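Local atomic coordinates of proline dehydrogenase (Deinococcus radiodurans, PDB entry 4H6Q), a protein that oxidises L-proline to delta-1-pyrroline-5-carboxylate with an FAD cofactor and passes the electrons to a quinone, the first step of proline breakdown to glutamate. Residues I57-G65 and V277-W287; K94-S102 and Y130-E139. All blocks are in the same frame, centred on the assembly; numbering follows the deposited sequence.

Both contacts are buried pairs of neighbouring parallel strands in the same beta8-alpha8 barrel. Interaction 1 joins the first strand, 58-63, to the last, 277-283; interaction 2 joins the second, 96-99, to the third, 133-136. They adjoin each other, because backbone bonds from Leu61 to Tyr96 and Ser98 connect strands 58-63 and 96-99. In interaction 1 the ligand tetrahydrofuran-2-carboxylic acid meets an aromatic face, that of Tyr280, whereas interaction 2 offers it the charge of Lys100 and also binds FAD N3 and O4 through the backbone of Met138. Tyr280 OH and Asp137 OD2, probably hydrogen-bonded at 2.7 Å, link the two inside the barrel.

Interaction 1 (I57-G65 and V277-W287); sequences IAGNLDLLG and VRVYLPYGRDW. With TFB (tetrahydrofuran-2-carboxylic acid), chain D.
Leu281 N donates to Asn60 O at 2.7 Å, the shortest bond of a parallel ladder between strands 58-63 and 277-283, the first and last strands of the beta8-alpha8 (TIM) barrel. The ladder runs from Ala58 N on Val277 O to Leu64 N on Tyr283 O. Side chains of Ala58, Asn60, Asp62, Arg278, Tyr280 and Pro282 point into the barrel; Leu61, Leu63 and Tyr283 point outward against helices 42-54 and 71-90, and Leu281, on the same face, packs on loop residues Ala38 and Tyr260. Arg278 bends at its third torsion (chi3 -62°), which carries the guanidinium back over strand 58-63. There NH1 donates to Gly59 O at 2.9 Å, with the oxygen in the guanidinium plane, while Ala58 CB lies over one guanidinium face. NE of the same group forms a salt bridge with Glu255. Asn60 ND2 comes within 3.5 Å of Tyr280 CD1, the amide turned 70° from the ring, and also donates to a water that in turn bonds Arg278 O. Asn60 OD1 is hydrogen-bonded to Ser98 OG. Asp62 lies obliquely across the phenol end of Tyr280, but the hydroxyl is hydrogen-bonded to Asp137 instead. One face of the Tyr280 ring receives the ligand tetrahydrofuran-2-carboxylic acid, whose CG sits 3.4 Å from Tyr280 CZ; by similarity this tyrosine is critical for catalysis. On the outer face Leu63 CD1 packs on Tyr283 CE1 at 3.6 Å, and Leu61 and Leu281 lie side by side. Just after strand 58-63, Leu64 CD2 meets Pro282 CB, and Leu64 CD1 touches Trp287 CB at 3.6 Å. A water there donates to Leu64 O at 2.8 Å and accepts from Asp286 N at 2.9 Å.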
loop_
_atom_site.group_PDB
_atom_site.type_symbol
_atom_site.label_atom_id
_atom_site.label_comp_id
_atom_site.label_asym_id
_atom_site.label_seq_id
_atom_site.Cartn_x
_atom_site.Cartn_y
_atom_site.Cartn_z
ATOM N N ILE A 57 12.347 -10.726 -4.476
ATOM C CA ILE A 57 11.334 -9.900 -3.803
ATOM C C ILE A 57 10.587 -9.111 -4.862
ATOM O O ILE A 57 11.187 -8.540 -5.770
ATOM C CB ILE A 57 12.029 -8.980 -2.789
ATOM C CG1 ILE A 57 12.763 -9.822 -1.710
ATOM C CG2 ILE A 57 11.008 -8.014 -2.133
ATOM C CD1 ILE A 57 13.791 -8.994 -0.933
ATOM N N ALA A 58 9.256 -9.081 -4.744
ATOM C CA ALA A 58 8.410 -8.338 -5.665
ATOM C C ALA A 58 8.288 -6.861 -5.254
ATOM O O ALA A 58 8.596 -6.490 -4.083
ATOM C CB ALA A 58 7.003 -8.996 -5.736
ATOM N N GLY A 59 7.866 -5.992 -6.186
ATOM C CA GLY A 59 7.711 -4.577 -5.878
ATOM C C GLY A 59 6.242 -4.128 -5.920
ATOM O O GLY A 59 5.377 -4.705 -6.598
ATOM N N ASN A 60 5.986 -3.058 -5.195
ATOM C CA ASN A 60 4.663 -2.440 -5.120
ATOM C C ASN A 60 4.953 -0.934 -5.211
ATOM O O ASN A 60 5.364 -0.293 -4.217
ATOM C CB ASN A 60 4.019 -2.817 -3.765
ATOM C CG ASN A 60 2.777 -2.067 -3.456
ATOM O OD1 ASN A 60 2.211 -1.340 -4.293
ATOM N ND2 ASN A 60 2.324 -2.224 -2.198
ATOM N N LEU A 61 4.811 -0.360 -6.414
ATOM C CA LEU A 61 5.265 1.017 -6.699
ATOM C C LEU A 61 4.270 2.043 -6.154
ATOM O O LEU A 61 3.053 1.867 -6.254
ATOM C CB LEU A 61 5.445 1.214 -8.208
ATOM C CG LEU A 61 6.690 0.530 -8.768
ATOM C CD1 LEU A 61 6.481 0.222 -10.258
ATOM C CD2 LEU A 61 7.880 1.433 -8.514
ATOM N N ASP A 62 4.794 3.171 -5.671
ATOM C CA ASP A 62 3.940 4.267 -5.260
ATOM C C ASP A 62 4.565 5.595 -5.602
ATOM O O ASP A 62 5.714 5.839 -5.222
ATOM C CB ASP A 62 3.653 4.147 -3.761
ATOM C CG ASP A 62 2.935 5.355 -3.184
ATOM O OD1 ASP A 62 1.691 5.563 -3.439
ATOM O OD2 ASP A 62 3.590 6.113 -2.486
ATOM N N LEU A 63 3.831 6.451 -6.317
ATOM C CA LEU A 63 4.239 7.842 -6.525
ATOM C C LEU A 63 3.834 8.631 -5.302
ATOM O O LEU A 63 2.658 8.639 -4.918
ATOM C CB LEU A 63 3.561 8.411 -7.770
ATOM C CG LEU A 63 3.778 9.911 -8.035
ATOM C CD1 LEU A 63 5.267 10.243 -8.279
ATOM C CD2 LEU A 63 2.961 10.340 -9.247
ATOM N N LEU A 64 4.788 9.328 -4.683
ATOM C CA LEU A 64 4.511 10.029 -3.427
ATOM C C LEU A 64 3.701 11.313 -3.610
ATOM O O LEU A 64 3.880 12.038 -4.593
ATOM C CB LEU A 64 5.836 10.353 -2.721
ATOM C CG LEU A 64 6.491 9.092 -2.109
ATOM C CD1 LEU A 64 7.957 9.401 -1.708
ATOM C CD2 LEU A 64 5.670 8.525 -0.932
ATOM N N GLY A 65 2.795 11.575 -2.674
ATOM C CA GLY A 65 1.986 12.785 -2.707
ATOM C C GLY A 65 0.576 12.475 -2.183
ATOM O O GLY A 65 0.084 11.354 -2.310
ATOM N N VAL A 277 7.192 -12.178 -0.753
ATOM C CA VAL A 277 7.471 -10.898 -0.116
ATOM C C VAL A 277 7.336 -9.817 -1.186
ATOM O O VAL A 277 7.877 -9.951 -2.287
ATOM C CB VAL A 277 8.893 -10.832 0.467
ATOM C CG1 VAL A 277 9.151 -9.462 1.157
ATOM C CG2 VAL A 277 9.172 -11.990 1.424
ATOM N N ARG A 278 6.622 -8.730 -0.881
ATOM C CA ARG A 278 6.483 -7.612 -1.819
ATOM C C ARG A 278 6.718 -6.318 -1.074
ATOM O O ARG A 278 6.051 -6.044 -0.072
ATOM C CB ARG A 278 5.082 -7.617 -2.452
ATOM C CG ARG A 278 4.953 -6.560 -3.553
ATOM C CD ARG A 278 3.535 -6.522 -4.118
ATOM N NE ARG A 278 3.078 -7.775 -4.760
ATOM C CZ ARG A 278 3.275 -8.086 -6.042
ATOM N NH1 ARG A 278 4.007 -7.305 -6.850
ATOM N NH2 ARG A 278 2.676 -9.171 -6.523
ATOM N N VAL A 279 7.657 -5.514 -1.566
ATOM C CA VAL A 279 8.077 -4.322 -0.870
ATOM C C VAL A 279 7.420 -3.091 -1.457
ATOM O O VAL A 279 7.391 -2.884 -2.691
ATOM C CB VAL A 279 9.630 -4.186 -0.920
ATOM C CG1 VAL A 279 10.119 -2.788 -0.551
ATOM C CG2 VAL A 279 10.239 -5.231 -0.000
ATOM N N TYR A 280 6.867 -2.236 -0.560
ATOM C CA TYR A 280 6.262 -0.968 -0.929
ATOM C C TYR A 280 7.393 -0.002 -1.276
ATOM O O TYR A 280 8.246 0.309 -0.424
ATOM C CB TYR A 280 5.408 -0.488 0.264
ATOM C CG TYR A 280 4.462 0.658 -0.024
ATOM C CD1 TYR A 280 3.067 0.443 -0.121
ATOM C CD2 TYR A 280 4.927 1.997 -0.129
ATOM C CE1 TYR A 280 2.185 1.468 -0.382
ATOM C CE2 TYR A 280 4.047 3.049 -0.400
ATOM C CZ TYR A 280 2.679 2.764 -0.540
ATOM O OH TYR A 280 1.883 3.835 -0.799
ATOM N N LEU A 281 7.383 0.465 -2.528
ATOM C CA LEU A 281 8.537 1.121 -3.155
ATOM C C LEU A 281 8.118 2.508 -3.612
ATOM O O LEU A 281 7.572 2.703 -4.673
ATOM C CB LEU A 281 9.056 0.288 -4.321
ATOM C CG LEU A 281 10.452 0.613 -4.850
ATOM C CD1 LEU A 281 10.580 1.948 -5.585
ATOM C CD2 LEU A 281 11.460 0.447 -3.766
ATOM N N PRO A 282 8.328 3.531 -2.744
ATOM C CA PRO A 282 7.852 4.892 -3.055
ATOM C C PRO A 282 8.918 5.725 -3.740
ATOM O O PRO A 282 10.130 5.519 -3.524
ATOM C CB PRO A 282 7.539 5.441 -1.671
ATOM C CG PRO A 282 8.523 4.762 -0.765
ATOM C CD PRO A 282 8.920 3.440 -1.387
ATOM N N TYR A 283 8.494 6.672 -4.582
ATOM C CA TYR A 283 9.438 7.544 -5.228
ATOM C C TYR A 283 8.720 8.869 -5.526
ATOM O O TYR A 283 7.490 8.968 -5.473
ATOM C CB TYR A 283 9.971 6.933 -6.548
ATOM C CG TYR A 283 8.910 6.985 -7.644
ATOM C CD1 TYR A 283 8.911 7.999 -8.635
ATOM C CD2 TYR A 283 7.851 6.038 -7.650
ATOM C CE1 TYR A 283 7.899 8.080 -9.577
ATOM C CE2 TYR A 283 6.824 6.111 -8.606
ATOM C CZ TYR A 283 6.842 7.143 -9.545
ATOM O OH TYR A 283 5.824 7.218 -10.445
ATOM N N GLY A 284 9.500 9.898 -5.839
ATOM C CA GLY A 284 8.969 11.141 -6.322
ATOM C C GLY A 284 9.562 12.321 -5.580
ATOM O O GLY A 284 10.271 12.202 -4.583
ATOM N N ARG A 285 9.225 13.504 -6.067
ATOM C CA ARG A 285 9.724 14.751 -5.460
ATOM C C ARG A 285 8.996 15.167 -4.187
ATOM O O ARG A 285 9.536 15.910 -3.365
ATOM C CB ARG A 285 9.678 15.896 -6.481
ATOM C CG ARG A 285 10.661 15.684 -7.605
ATOM N N ASP A 286 7.763 14.716 -4.009
ATOM C CA ASP A 286 6.947 15.152 -2.866
ATOM C C ASP A 286 7.008 14.092 -1.747
ATOM O O ASP A 286 6.010 13.459 -1.410
ATOM C CB ASP A 286 5.506 15.367 -3.302
ATOM C CG ASP A 286 4.732 16.223 -2.353
ATOM O OD1 ASP A 286 5.280 16.617 -1.277
ATOM O OD2 ASP A 286 3.557 16.500 -2.713
ATOM N N TRP A 287 8.185 13.931 -1.160
ATOM C CA TRP A 287 8.426 12.833 -0.253
ATOM C C TRP A 287 8.303 13.186 1.214
ATOM O O TRP A 287 8.424 12.316 2.065
ATOM C CB TRP A 287 9.817 12.209 -0.512
ATOM C CG TRP A 287 10.968 13.192 -0.728
ATOM C CD1 TRP A 287 11.446 13.630 -1.927
ATOM C CD2 TRP A 287 11.801 13.806 0.271
ATOM N NE1 TRP A 287 12.493 14.496 -1.750
ATOM C CE2 TRP A 287 12.749 14.613 -0.411
ATOM C CE3 TRP A 287 11.827 13.775 1.682
ATOM C CZ2 TRP A 287 13.726 15.377 0.276
ATOM C CZ3 TRP A 287 12.803 14.514 2.346
ATOM C CH2 TRP A 287 13.728 15.302 1.649
HETATM O OA TFB D . 0.620 4.071 3.562
HETATM C CA TFB D . 1.635 4.298 4.533
HETATM C C TFB D . 2.145 5.722 4.451
HETATM O OB TFB D . 2.844 6.170 5.397
HETATM C CB TFB D . 2.729 3.362 4.236
HETATM C CG TFB D . 2.544 3.054 2.822
HETATM C CD TFB D . 1.130 3.308 2.472
HETATM O OXT TFB D . 1.884 6.484 3.448
HETATM O O HOH W 1 4.015 -3.793 -0.459
HETATM O O HOH W 2 6.219 12.957 -5.715
#

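Interaction 2 (K94-S102 and Y130-E139); sequences KPYVSIKLS and YGGFICLDME. With FAD (flavin-adenine dinucleotide), chain C; TFB (tetrahydrofuran-2-carboxylic acid), chain D.
This is a parallel strand pair with active-site residues at its C-terminal end: strands 96-99 and 133-136 are the second and third of the barrel, joined through helix 115-129 in a beta-alpha-beta unit. Five backbone bonds tie them, from Phe133 N on Pro95 O to Asp137 N on Ile99 O. On the inner face Phe133 CD2 lies over the rim of the Tyr96 ring, 3.4 Å from Tyr96 CE1, with the ring planes 34° apart. Farther along, Ser98 CB abuts Asp137 OD1. At the C-terminal end of the pair Lys100 stretches out and bends only at its last torsion (chi4 58°), which turns NZ toward Asp137 OD2, a salt bridge of 3.1 Å reached from the anti side, somewhat out of the carboxylate plane. NZ also donates to OXT of the bound tetrahydrofuran-2-carboxylic acid at 2.9 Å, so one ammonium joins protein and ligand carboxylates. Asp137, an active-site residue by similarity, is also hydrogen-bonded through OD2 to Tyr280 OH and salt-bridged through OD1 to Arg189. Next to it, Met138 O accepts from FAD N3 at 2.8 Å, and Met138 N donates to FAD O4. Glu139 grips Ser102 twice on syn lone pairs: Ser102 N reaches OE1 at 2.9 Å and Ser102 OG reaches OE2 at 2.6 Å. A water bridges Leu101 N and Asp137 O. On the outer face, Ile99 CG1 packs on Leu136 CD2 and Ile134 CG2. Ile134 and Leu101 also lie against helix 115-129; backbone bonds join Tyr96 and Ser98 to Leu61 of strand 58-63, and another joins Ile134 to Gly164 of strand 163-168.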
loop_
_atom_site.group_PDB
_atom_site.type_symbol
_atom_site.label_atom_id
_atom_site.label_comp_id
_atom_site.label_asym_id
_atom_site.label_seq_id
_atom_site.Cartn_x
_atom_site.Cartn_y
_atom_site.Cartn_z
ATOM N N LYS A 94 5.440 -6.381 -14.209
ATOM C CA LYS A 94 3.986 -6.394 -14.114
ATOM C C LYS A 94 3.588 -5.236 -13.193
ATOM O O LYS A 94 4.023 -5.158 -12.066
ATOM C CB LYS A 94 3.499 -7.736 -13.550
ATOM C CG LYS A 94 2.053 -8.100 -13.873
ATOM C CD LYS A 94 1.698 -9.526 -13.290
ATOM C CE LYS A 94 0.682 -10.238 -14.125
ATOM N NZ LYS A 94 1.386 -11.097 -15.119
ATOM N N PRO A 95 2.730 -4.324 -13.676
ATOM C CA PRO A 95 2.387 -3.180 -12.819
ATOM C C PRO A 95 1.638 -3.608 -11.560
ATOM O O PRO A 95 0.627 -4.395 -11.565
ATOM C CB PRO A 95 1.541 -2.292 -13.747
ATOM C CG PRO A 95 1.779 -2.787 -15.126
ATOM C CD PRO A 95 2.116 -4.233 -15.003
ATOM N N TYR A 96 2.222 -3.263 -10.439
ATOM C CA TYR A 96 1.552 -3.393 -9.141
ATOM C C TYR A 96 1.824 -2.056 -8.465
ATOM O O TYR A 96 2.981 -1.755 -8.177
ATOM C CB TYR A 96 2.141 -4.560 -8.353
ATOM C CG TYR A 96 1.404 -4.915 -7.090
ATOM C CD1 TYR A 96 0.825 -6.184 -6.967
ATOM C CD2 TYR A 96 1.273 -4.003 -6.017
ATOM C CE1 TYR A 96 0.178 -6.587 -5.773
ATOM C CE2 TYR A 96 0.565 -4.373 -4.841
ATOM C CZ TYR A 96 0.056 -5.659 -4.726
ATOM O OH TYR A 96 -0.560 -6.021 -3.535
ATOM N N VAL A 97 0.776 -1.253 -8.284
ATOM C CA VAL A 97 0.922 0.139 -7.856
ATOM C C VAL A 97 -0.098 0.408 -6.747
ATOM O O VAL A 97 -1.277 0.002 -6.861
ATOM C CB VAL A 97 0.707 1.123 -9.062
ATOM C CG1 VAL A 97 0.691 2.556 -8.619
ATOM C CG2 VAL A 97 1.746 0.885 -10.152
ATOM N N SER A 98 0.343 1.166 -5.731
ATOM C CA SER A 98 -0.533 1.656 -4.669
ATOM C C SER A 98 -0.771 3.112 -4.845
ATOM O O SER A 98 0.185 3.874 -5.051
ATOM C CB SER A 98 0.079 1.356 -3.288
ATOM O OG SER A 98 0.141 -0.065 -3.032
ATOM N N ILE A 99 -2.042 3.494 -4.763
ATOM C CA ILE A 99 -2.434 4.907 -4.835
ATOM C C ILE A 99 -3.196 5.292 -3.590
ATOM O O ILE A 99 -3.933 4.491 -2.991
ATOM C CB ILE A 99 -3.268 5.235 -6.103
ATOM C CG1 ILE A 99 -4.624 4.514 -6.119
ATOM C CG2 ILE A 99 -2.435 4.899 -7.374
ATOM C CD1 ILE A 99 -5.520 4.904 -7.315
ATOM N N LYS A 100 -3.047 6.571 -3.210
ATOM C CA LYS A 100 -3.894 7.219 -2.200
ATOM C C LYS A 100 -4.972 7.983 -2.938
ATOM O O LYS A 100 -4.670 8.837 -3.790
ATOM C CB LYS A 100 -3.042 8.212 -1.373
ATOM C CG LYS A 100 -2.201 7.456 -0.334
ATOM C CD LYS A 100 -1.234 8.388 0.364
ATOM C CE LYS A 100 -0.502 7.665 1.497
ATOM N NZ LYS A 100 0.275 6.465 1.085
ATOM N N LEU A 101 -6.243 7.695 -2.674
ATOM C CA LEU A 101 -7.260 8.370 -3.471
ATOM C C LEU A 101 -7.304 9.909 -3.230
ATOM O O LEU A 101 -7.805 10.670 -4.063
ATOM C CB LEU A 101 -8.636 7.730 -3.282
ATOM C CG LEU A 101 -8.739 6.332 -3.962
ATOM C CD1 LEU A 101 -9.931 5.564 -3.442
ATOM C CD2 LEU A 101 -8.763 6.434 -5.487
ATOM N N SER A 102 -6.788 10.377 -2.077
ATOM C CA SER A 102 -6.676 11.823 -1.871
ATOM C C SER A 102 -5.652 12.479 -2.807
ATOM O O SER A 102 -5.647 13.711 -2.946
ATOM C CB SER A 102 -6.269 12.129 -0.429
ATOM O OG SER A 102 -4.879 11.912 -0.254
ATOM N N TYR A 130 -2.318 -4.495 -18.754
ATOM C CA TYR A 130 -1.006 -5.113 -18.710
ATOM C C TYR A 130 -0.961 -6.221 -17.663
ATOM O O TYR A 130 0.115 -6.602 -17.197
ATOM C CB TYR A 130 0.079 -4.058 -18.445
ATOM C CG TYR A 130 0.132 -2.942 -19.487
ATOM C CD1 TYR A 130 -0.113 -3.193 -20.848
ATOM C CD2 TYR A 130 0.439 -1.625 -19.111
ATOM C CE1 TYR A 130 -0.042 -2.191 -21.769
ATOM C CE2 TYR A 130 0.511 -0.618 -20.051
ATOM C CZ TYR A 130 0.259 -0.900 -21.377
ATOM O OH TYR A 130 0.345 0.095 -22.316
ATOM N N GLY A 131 -2.143 -6.691 -17.269
ATOM C CA GLY A 131 -2.273 -7.807 -16.334
ATOM C C GLY A 131 -1.932 -7.430 -14.903
ATOM O O GLY A 131 -1.676 -8.287 -14.059
ATOM N N GLY A 132 -1.916 -6.124 -14.629
ATOM C CA GLY A 132 -1.499 -5.590 -13.334
ATOM C C GLY A 132 -2.561 -5.428 -12.271
ATOM O O GLY A 132 -3.708 -5.957 -12.366
ATOM N N PHE A 133 -2.183 -4.679 -11.214
ATOM C CA PHE A 133 -2.957 -4.606 -9.994
ATOM C C PHE A 133 -2.793 -3.236 -9.346
ATOM O O PHE A 133 -1.635 -2.725 -9.290
ATOM C CB PHE A 133 -2.483 -5.704 -9.018
ATOM C CG PHE A 133 -3.247 -5.767 -7.727
ATOM C CD1 PHE A 133 -4.413 -6.520 -7.627
ATOM C CD2 PHE A 133 -2.782 -5.084 -6.607
ATOM C CE1 PHE A 133 -5.093 -6.607 -6.389
ATOM C CE2 PHE A 133 -3.446 -5.160 -5.400
ATOM C CZ PHE A 133 -4.604 -5.912 -5.295
ATOM N N ILE A 134 -3.886 -2.691 -8.795
ATOM C CA ILE A 134 -3.811 -1.427 -8.049
ATOM C C ILE A 134 -4.330 -1.664 -6.654
ATOM O O ILE A 134 -5.427 -2.225 -6.490
ATOM C CB ILE A 134 -4.719 -0.362 -8.718
ATOM C CG1 ILE A 134 -4.291 -0.054 -10.171
ATOM C CG2 ILE A 134 -4.769 0.925 -7.882
ATOM C CD1 ILE A 134 -2.791 0.416 -10.310
ATOM N N CYS A 135 -3.573 -1.200 -5.652
ATOM C CA CYS A 135 -4.078 -1.146 -4.293
ATOM C C CYS A 135 -4.526 0.277 -3.937
ATOM O O CYS A 135 -3.762 1.232 -4.166
ATOM C CB CYS A 135 -3.019 -1.619 -3.277
ATOM S SG CYS A 135 -3.643 -1.544 -1.555
ATOM N N LEU A 136 -5.736 0.415 -3.393
ATOM C CA LEU A 136 -6.214 1.676 -2.800
ATOM C C LEU A 136 -5.737 1.704 -1.350
ATOM O O LEU A 136 -6.290 1.000 -0.477
ATOM C CB LEU A 136 -7.745 1.755 -2.852
ATOM C CG LEU A 136 -8.332 1.422 -4.245
ATOM C CD1 LEU A 136 -9.846 1.404 -4.173
ATOM C CD2 LEU A 136 -7.848 2.394 -5.337
ATOM N N ASP A 137 -4.677 2.502 -1.073
ATOM C CA ASP A 137 -4.168 2.644 0.302
ATOM C C ASP A 137 -5.293 3.213 1.199
ATOM O O ASP A 137 -6.200 3.926 0.741
ATOM C CB ASP A 137 -3.001 3.625 0.321
ATOM C CG ASP A 137 -1.702 3.053 -0.200
ATOM O OD1 ASP A 137 -1.573 1.831 -0.442
ATOM O OD2 ASP A 137 -0.757 3.918 -0.342
ATOM N N MET A 138 -5.238 2.884 2.476
ATOM C CA MET A 138 -6.193 3.471 3.411
ATOM C C MET A 138 -5.599 4.670 4.139
ATOM O O MET A 138 -4.527 4.567 4.762
ATOM C CB MET A 138 -6.741 2.441 4.406
ATOM C CG MET A 138 -8.005 2.950 5.149
ATOM S SD MET A 138 -9.438 3.237 4.055
ATOM C CE MET A 138 -9.903 1.586 3.603
ATOM N N GLU A 139 -6.253 5.829 4.034
ATOM C CA GLU A 139 -5.795 7.046 4.661
ATOM C C GLU A 139 -6.464 7.225 6.026
ATOM O O GLU A 139 -6.749 6.217 6.688
ATOM C CB GLU A 139 -5.956 8.232 3.672
ATOM C CG GLU A 139 -5.152 7.955 2.357
ATOM C CD GLU A 139 -5.206 9.110 1.386
ATOM O OE1 GLU A 139 -6.089 9.098 0.480
ATOM O OE2 GLU A 139 -4.372 10.050 1.533
HETATM P PA FAD C . 5.506 -1.506 14.638
HETATM O O1A FAD C . 4.878 -2.212 15.844
HETATM O O2A FAD C . 5.309 -0.052 14.508
HETATM O O5B FAD C . 6.983 -1.727 14.478
HETATM C C5B FAD C . 7.510 -3.044 14.497
HETATM C C4B FAD C . 9.014 -3.084 14.328
HETATM O O4B FAD C . 9.292 -2.847 12.967
HETATM C C3B FAD C . 9.744 -2.007 15.045
HETATM O O3B FAD C . 9.992 -2.269 16.416
HETATM C C2B FAD C . 10.969 -1.903 14.220
HETATM O O2B FAD C . 11.840 -2.995 14.422
HETATM C C1B FAD C . 10.396 -1.998 12.842
HETATM N N9A FAD C . 9.961 -0.714 12.291
HETATM C C8A FAD C . 8.668 -0.372 11.898
HETATM N N7A FAD C . 8.609 0.874 11.428
HETATM C C5A FAD C . 9.906 1.377 11.471
HETATM C C6A FAD C . 10.475 2.592 11.134
HETATM N N6A FAD C . 9.698 3.652 10.578
HETATM N N1A FAD C . 11.794 2.750 11.328
HETATM C C2A FAD C . 12.568 1.770 11.837
HETATM N N3A FAD C . 12.071 0.575 12.190
HETATM C C4A FAD C . 10.771 0.375 12.001
HETATM N N1 FAD C . -0.951 2.067 7.186
HETATM C C2 FAD C . -2.034 2.771 6.759
HETATM O O2 FAD C . -2.710 3.430 7.670
HETATM N N3 FAD C . -2.439 2.792 5.452
HETATM C C4 FAD C . -1.747 2.090 4.473
HETATM O O4 FAD C . -2.149 2.138 3.187
HETATM C C4X FAD C . -0.568 1.321 4.878
HETATM N N5 FAD C . 0.155 0.607 3.957
HETATM C C5X FAD C . 1.227 -0.123 4.419
HETATM C C6 FAD C . 1.982 -0.874 3.504
HETATM C C7 FAD C . 3.073 -1.658 3.960
HETATM C C7M FAD C . 3.895 -2.476 2.966
HETATM C C8 FAD C . 3.382 -1.665 5.342
HETATM C C8M FAD C . 4.526 -2.488 5.869
HETATM C C9 FAD C . 2.642 -0.883 6.242
HETATM C C9A FAD C . 1.569 -0.138 5.794
HETATM N N10 FAD C . 0.825 0.607 6.729
HETATM C C10 FAD C . -0.238 1.348 6.274
HETATM C "C1'" FAD C . 1.117 0.584 8.153
HETATM C "C2'" FAD C . 1.910 1.726 8.709
HETATM O "O2'" FAD C . 2.779 2.148 7.665
HETATM C "C3'" FAD C . 2.381 1.026 10.008
HETATM O "O3'" FAD C . 1.631 1.314 11.150
HETATM C "C4'" FAD C . 3.824 1.065 10.325
HETATM O "O4'" FAD C . 4.445 0.475 9.239
HETATM C "C5'" FAD C . 4.059 0.272 11.603
HETATM O "O5'" FAD C . 5.052 -0.676 11.363
HETATM P P FAD C . 4.904 -2.202 11.793
HETATM O O1P FAD C . 3.593 -2.966 11.434
HETATM O O2P FAD C . 6.288 -2.787 11.402
HETATM O O3P FAD C . 5.008 -2.246 13.404
HETATM O OA TFB D . 0.620 4.071 3.562
HETATM C CA TFB D . 1.635 4.298 4.533
HETATM C C TFB D . 2.145 5.722 4.451
HETATM O OB TFB D . 2.844 6.170 5.397
HETATM C CB TFB D . 2.729 3.362 4.236
HETATM C CG TFB D . 2.544 3.054 2.822
HETATM C CD TFB D . 1.130 3.308 2.472
HETATM O OXT TFB D . 1.884 6.484 3.448
HETATM O O HOH W 3 -7.242 5.685 -1.016
#